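Local coordinates for protein L-aspartate semialdehyde sulfurtransferase (Methanocaldococcus jannaschii, PDB 3KPB) that probably makes homocysteine from sulfide and aspartate semialdehyde, and through its C-terminal pair of CBS domains binds S-adenosylmethionine and methylthioadenosine, closing as the sites fill, at residues H15-L27 with I53-I67. Numbering follows the deposited sequence.
Sequences HSNISIMEAAKIL and IAKALAQNKKTIEEI
Ile-20 wedges between the two helices of the first CBS motif, 20-30 and 50-58, against Ile-53 and Ala-56; the segments 20-27 and 53-58 run nearly antiparallel (161°), their axes 10.5 Å apart at closest approach. From its CB two branches part. CG2 enters between the helices, 3.7 Å from Ala-56 CB and against Ile-53 CD1; alanine's lone methyl leaves room for it. With chi1 at -43°, CG1 lies beside the backbone N and leans over the turn after helix 50-58, coming 3.3 Å from Lys-61 O. CD1 at the tip reaches Ala-56 CB, Ile-64 CD1 and the carbonyl carbon of Thr-63, a branched chain thus covering helix and loop together. Ile-53 in turn is a knob in the hole formed by Ile-20, Ala-23, Ala-24 and Leu-27. A single backbone bridge, Ser-19 with Thr-63, pins the loops: Ile-64 N donates to Ile-18 O (3.0 Å), and Ile-20 N weakly to Lys-62 O. Ser-19 is also the N-cap of helix 20-30, its OG accepting from Glu-22 N. At Ser-16, one water joins OG to Glu-65 OE1, while Glu-65 OE2 forms a salt bridge with Arg-70. Small Ala-23 lets Ile-64 approach helix 20-30, where Ile-64 CD1 presses tightly on Ala-23 CB at 3.5 Å.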
# COMPACT_ATOMS: atom_id res chain seq x y z
N HIS A 15 14.69 -13.79 3.70
CA HIS A 15 15.02 -14.77 2.67
C HIS A 15 13.79 -15.13 1.83
O HIS A 15 12.65 -14.91 2.26
CB HIS A 15 15.65 -16.00 3.31
CG HIS A 15 16.99 -15.72 3.93
ND1 HIS A 15 18.03 -15.17 3.23
CD2 HIS A 15 17.45 -15.94 5.19
CE1 HIS A 15 19.08 -15.04 4.02
NE2 HIS A 15 18.76 -15.50 5.21
N SER A 16 14.01 -15.68 0.64
CA SER A 16 12.92 -15.93 -0.30
C SER A 16 12.11 -17.20 -0.02
O SER A 16 11.00 -17.35 -0.52
CB SER A 16 13.43 -15.95 -1.75
OG SER A 16 14.08 -17.16 -2.06
N ASN A 17 12.68 -18.10 0.78
CA ASN A 17 12.05 -19.39 1.08
C ASN A 17 10.90 -19.31 2.09
O ASN A 17 10.22 -20.31 2.33
CB ASN A 17 13.09 -20.43 1.53
CG ASN A 17 13.91 -19.96 2.73
OD1 ASN A 17 13.70 -20.40 3.87
ND2 ASN A 17 14.86 -19.06 2.49
N ILE A 18 10.68 -18.14 2.67
CA ILE A 18 9.69 -18.01 3.74
C ILE A 18 8.24 -17.95 3.23
O ILE A 18 7.99 -17.59 2.07
CB ILE A 18 10.00 -16.82 4.70
CG1 ILE A 18 9.87 -15.47 3.98
CG2 ILE A 18 11.38 -16.99 5.35
CD1 ILE A 18 9.82 -14.28 4.93
N SER A 19 7.30 -18.31 4.09
CA SER A 19 5.88 -18.26 3.76
C SER A 19 5.37 -16.82 3.61
O SER A 19 5.98 -15.87 4.12
CB SER A 19 5.05 -18.94 4.85
OG SER A 19 5.07 -18.15 6.03
N ILE A 20 4.23 -16.69 2.94
CA ILE A 20 3.56 -15.38 2.82
C ILE A 20 3.19 -14.83 4.20
O ILE A 20 3.41 -13.64 4.48
CB ILE A 20 2.33 -15.41 1.88
CG1 ILE A 20 2.61 -16.22 0.59
CG2 ILE A 20 1.86 -13.99 1.54
CD1 ILE A 20 3.81 -15.75 -0.23
N MET A 21 2.67 -15.69 5.07
CA MET A 21 2.35 -15.31 6.44
C MET A 21 3.57 -14.80 7.23
O MET A 21 3.47 -13.80 7.94
CB MET A 21 1.67 -16.47 7.17
CG MET A 21 1.40 -16.19 8.63
SD MET A 21 0.72 -17.60 9.50
CE MET A 21 -1.02 -17.40 9.16
N GLU A 22 4.71 -15.49 7.11
CA GLU A 22 5.93 -15.06 7.80
C GLU A 22 6.33 -13.66 7.32
O GLU A 22 6.64 -12.79 8.13
CB GLU A 22 7.07 -16.07 7.65
CG GLU A 22 8.30 -15.72 8.50
CD GLU A 22 9.30 -16.86 8.66
OE1 GLU A 22 10.51 -16.57 8.74
OE2 GLU A 22 8.88 -18.04 8.73
N ALA A 23 6.29 -13.44 6.01
CA ALA A 23 6.61 -12.12 5.44
C ALA A 23 5.68 -11.02 5.98
O ALA A 23 6.14 -9.93 6.33
CB ALA A 23 6.56 -12.15 3.93
N ALA A 24 4.38 -11.32 6.04
CA ALA A 24 3.40 -10.37 6.56
C ALA A 24 3.69 -10.03 8.02
O ALA A 24 3.60 -8.87 8.42
CB ALA A 24 1.99 -10.93 6.41
N LYS A 25 4.05 -11.05 8.80
CA LYS A 25 4.43 -10.83 10.19
C LYS A 25 5.62 -9.88 10.32
O LYS A 25 5.64 -9.05 11.23
CB LYS A 25 4.72 -12.16 10.90
CG LYS A 25 3.49 -12.96 11.24
CD LYS A 25 3.87 -14.32 11.81
CE LYS A 25 2.62 -15.09 12.19
NZ LYS A 25 2.96 -16.46 12.66
N ILE A 26 6.58 -10.00 9.40
CA ILE A 26 7.76 -9.12 9.40
C ILE A 26 7.36 -7.67 9.12
O ILE A 26 7.80 -6.75 9.81
CB ILE A 26 8.84 -9.62 8.39
CG1 ILE A 26 9.39 -10.98 8.84
CG2 ILE A 26 9.98 -8.60 8.24
CD1 ILE A 26 10.25 -11.68 7.80
N LEU A 27 6.51 -7.46 8.12
CA LEU A 27 6.01 -6.11 7.82
C LEU A 27 5.33 -5.47 9.04
O LEU A 27 5.62 -4.32 9.38
CB LEU A 27 5.03 -6.13 6.64
CG LEU A 27 5.53 -6.63 5.29
CD1 LEU A 27 4.41 -6.52 4.28
CD2 LEU A 27 6.74 -5.84 4.81
N ILE A 53 1.82 -9.18 -0.78
CA ILE A 53 1.11 -10.10 0.12
C ILE A 53 -0.30 -10.37 -0.42
O ILE A 53 -0.71 -11.52 -0.55
CB ILE A 53 1.05 -9.56 1.57
CG1 ILE A 53 2.46 -9.33 2.14
CG2 ILE A 53 0.21 -10.47 2.49
CD1 ILE A 53 3.37 -10.57 2.21
N ALA A 54 -1.02 -9.30 -0.75
CA ALA A 54 -2.33 -9.43 -1.39
C ALA A 54 -2.25 -10.23 -2.70
O ALA A 54 -3.09 -11.10 -2.95
CB ALA A 54 -2.96 -8.06 -1.64
N LYS A 55 -1.25 -9.94 -3.52
CA LYS A 55 -1.09 -10.62 -4.81
C LYS A 55 -0.84 -12.12 -4.60
O LYS A 55 -1.42 -12.95 -5.31
CB LYS A 55 0.05 -9.96 -5.60
CG LYS A 55 -0.10 -10.01 -7.11
CD LYS A 55 0.65 -8.84 -7.78
CE LYS A 55 2.14 -8.84 -7.44
NZ LYS A 55 2.98 -8.31 -8.56
N ALA A 56 -0.01 -12.46 -3.61
CA ALA A 56 0.27 -13.87 -3.27
C ALA A 56 -0.99 -14.63 -2.88
O ALA A 56 -1.21 -15.75 -3.34
CB ALA A 56 1.32 -13.96 -2.16
N LEU A 57 -1.81 -14.01 -2.03
CA LEU A 57 -3.11 -14.57 -1.67
C LEU A 57 -4.01 -14.76 -2.88
O LEU A 57 -4.66 -15.80 -3.02
CB LEU A 57 -3.80 -13.71 -0.61
CG LEU A 57 -3.24 -13.74 0.81
CD1 LEU A 57 -4.13 -12.94 1.73
CD2 LEU A 57 -3.09 -15.16 1.36
N ALA A 58 -4.04 -13.77 -3.78
CA ALA A 58 -4.90 -13.82 -4.96
C ALA A 58 -4.47 -14.89 -5.98
O ALA A 58 -5.32 -15.49 -6.66
CB ALA A 58 -4.99 -12.45 -5.62
N GLN A 59 -3.16 -15.14 -6.06
CA GLN A 59 -2.56 -16.10 -6.99
C GLN A 59 -2.27 -17.47 -6.35
O GLN A 59 -1.71 -18.36 -7.00
CB GLN A 59 -1.26 -15.54 -7.59
CG GLN A 59 -1.41 -14.32 -8.50
CD GLN A 59 -0.09 -13.89 -9.13
OE1 GLN A 59 0.85 -14.69 -9.25
NE2 GLN A 59 -0.00 -12.63 -9.54
N ASN A 60 -2.65 -17.62 -5.08
CA ASN A 60 -2.44 -18.86 -4.32
C ASN A 60 -0.99 -19.33 -4.21
O ASN A 60 -0.70 -20.53 -4.28
CB ASN A 60 -3.39 -19.97 -4.79
CG ASN A 60 -4.68 -19.98 -4.00
OD1 ASN A 60 -5.73 -19.55 -4.49
ND2 ASN A 60 -4.62 -20.44 -2.75
N LYS A 61 -0.08 -18.37 -4.03
CA LYS A 61 1.35 -18.67 -3.87
C LYS A 61 1.67 -18.95 -2.42
O LYS A 61 1.13 -18.30 -1.52
CB LYS A 61 2.21 -17.49 -4.35
CG LYS A 61 2.04 -17.10 -5.81
CD LYS A 61 2.21 -18.29 -6.75
CE LYS A 61 2.26 -17.82 -8.19
NZ LYS A 61 2.27 -18.99 -9.13
N LYS A 62 2.58 -19.90 -2.19
CA LYS A 62 2.94 -20.29 -0.82
C LYS A 62 4.19 -19.61 -0.26
O LYS A 62 4.28 -19.40 0.95
CB LYS A 62 3.10 -21.81 -0.72
CG LYS A 62 1.80 -22.57 -0.92
CD LYS A 62 2.02 -24.07 -0.77
CE LYS A 62 0.76 -24.86 -1.09
NZ LYS A 62 0.43 -24.84 -2.54
N THR A 63 5.16 -19.29 -1.12
CA THR A 63 6.42 -18.69 -0.65
C THR A 63 6.68 -17.35 -1.32
O THR A 63 6.19 -17.07 -2.42
CB THR A 63 7.65 -19.61 -0.91
OG1 THR A 63 7.87 -19.73 -2.32
CG2 THR A 63 7.45 -20.99 -0.31
N ILE A 64 7.49 -16.54 -0.65
CA ILE A 64 7.87 -15.21 -1.12
C ILE A 64 8.55 -15.28 -2.47
O ILE A 64 8.33 -14.43 -3.33
CB ILE A 64 8.76 -14.50 -0.07
CG1 ILE A 64 7.87 -14.00 1.08
CG2 ILE A 64 9.56 -13.34 -0.67
CD1 ILE A 64 6.64 -13.17 0.62
N GLU A 65 9.35 -16.31 -2.70
CA GLU A 65 10.06 -16.29 -3.95
C GLU A 65 9.16 -16.44 -5.18
O GLU A 65 9.54 -16.03 -6.27
CB GLU A 65 11.22 -17.26 -3.91
CG GLU A 65 10.94 -18.64 -4.34
CD GLU A 65 12.13 -19.16 -5.09
OE1 GLU A 65 12.72 -20.17 -4.65
OE2 GLU A 65 12.51 -18.53 -6.10
N GLU A 66 7.96 -16.97 -4.98
CA GLU A 66 6.99 -17.10 -6.07
C GLU A 66 6.27 -15.80 -6.42
O GLU A 66 5.61 -15.72 -7.46
CB GLU A 66 5.94 -18.15 -5.73
CG GLU A 66 6.52 -19.51 -5.44
CD GLU A 66 5.48 -20.47 -4.93
OE1 GLU A 66 4.73 -21.02 -5.76
OE2 GLU A 66 5.43 -20.67 -3.70
N ILE A 67 6.39 -14.79 -5.56
CA ILE A 67 5.63 -13.55 -5.75
C ILE A 67 6.49 -12.29 -5.75
O ILE A 67 6.05 -11.24 -6.22
CB ILE A 67 4.48 -13.42 -4.71
CG1 ILE A 67 3.36 -12.50 -5.22
CG2 ILE A 67 5.00 -12.98 -3.34
CD1 ILE A 67 2.49 -13.12 -6.31
O HOH W 1 13.98 -19.92 -1.98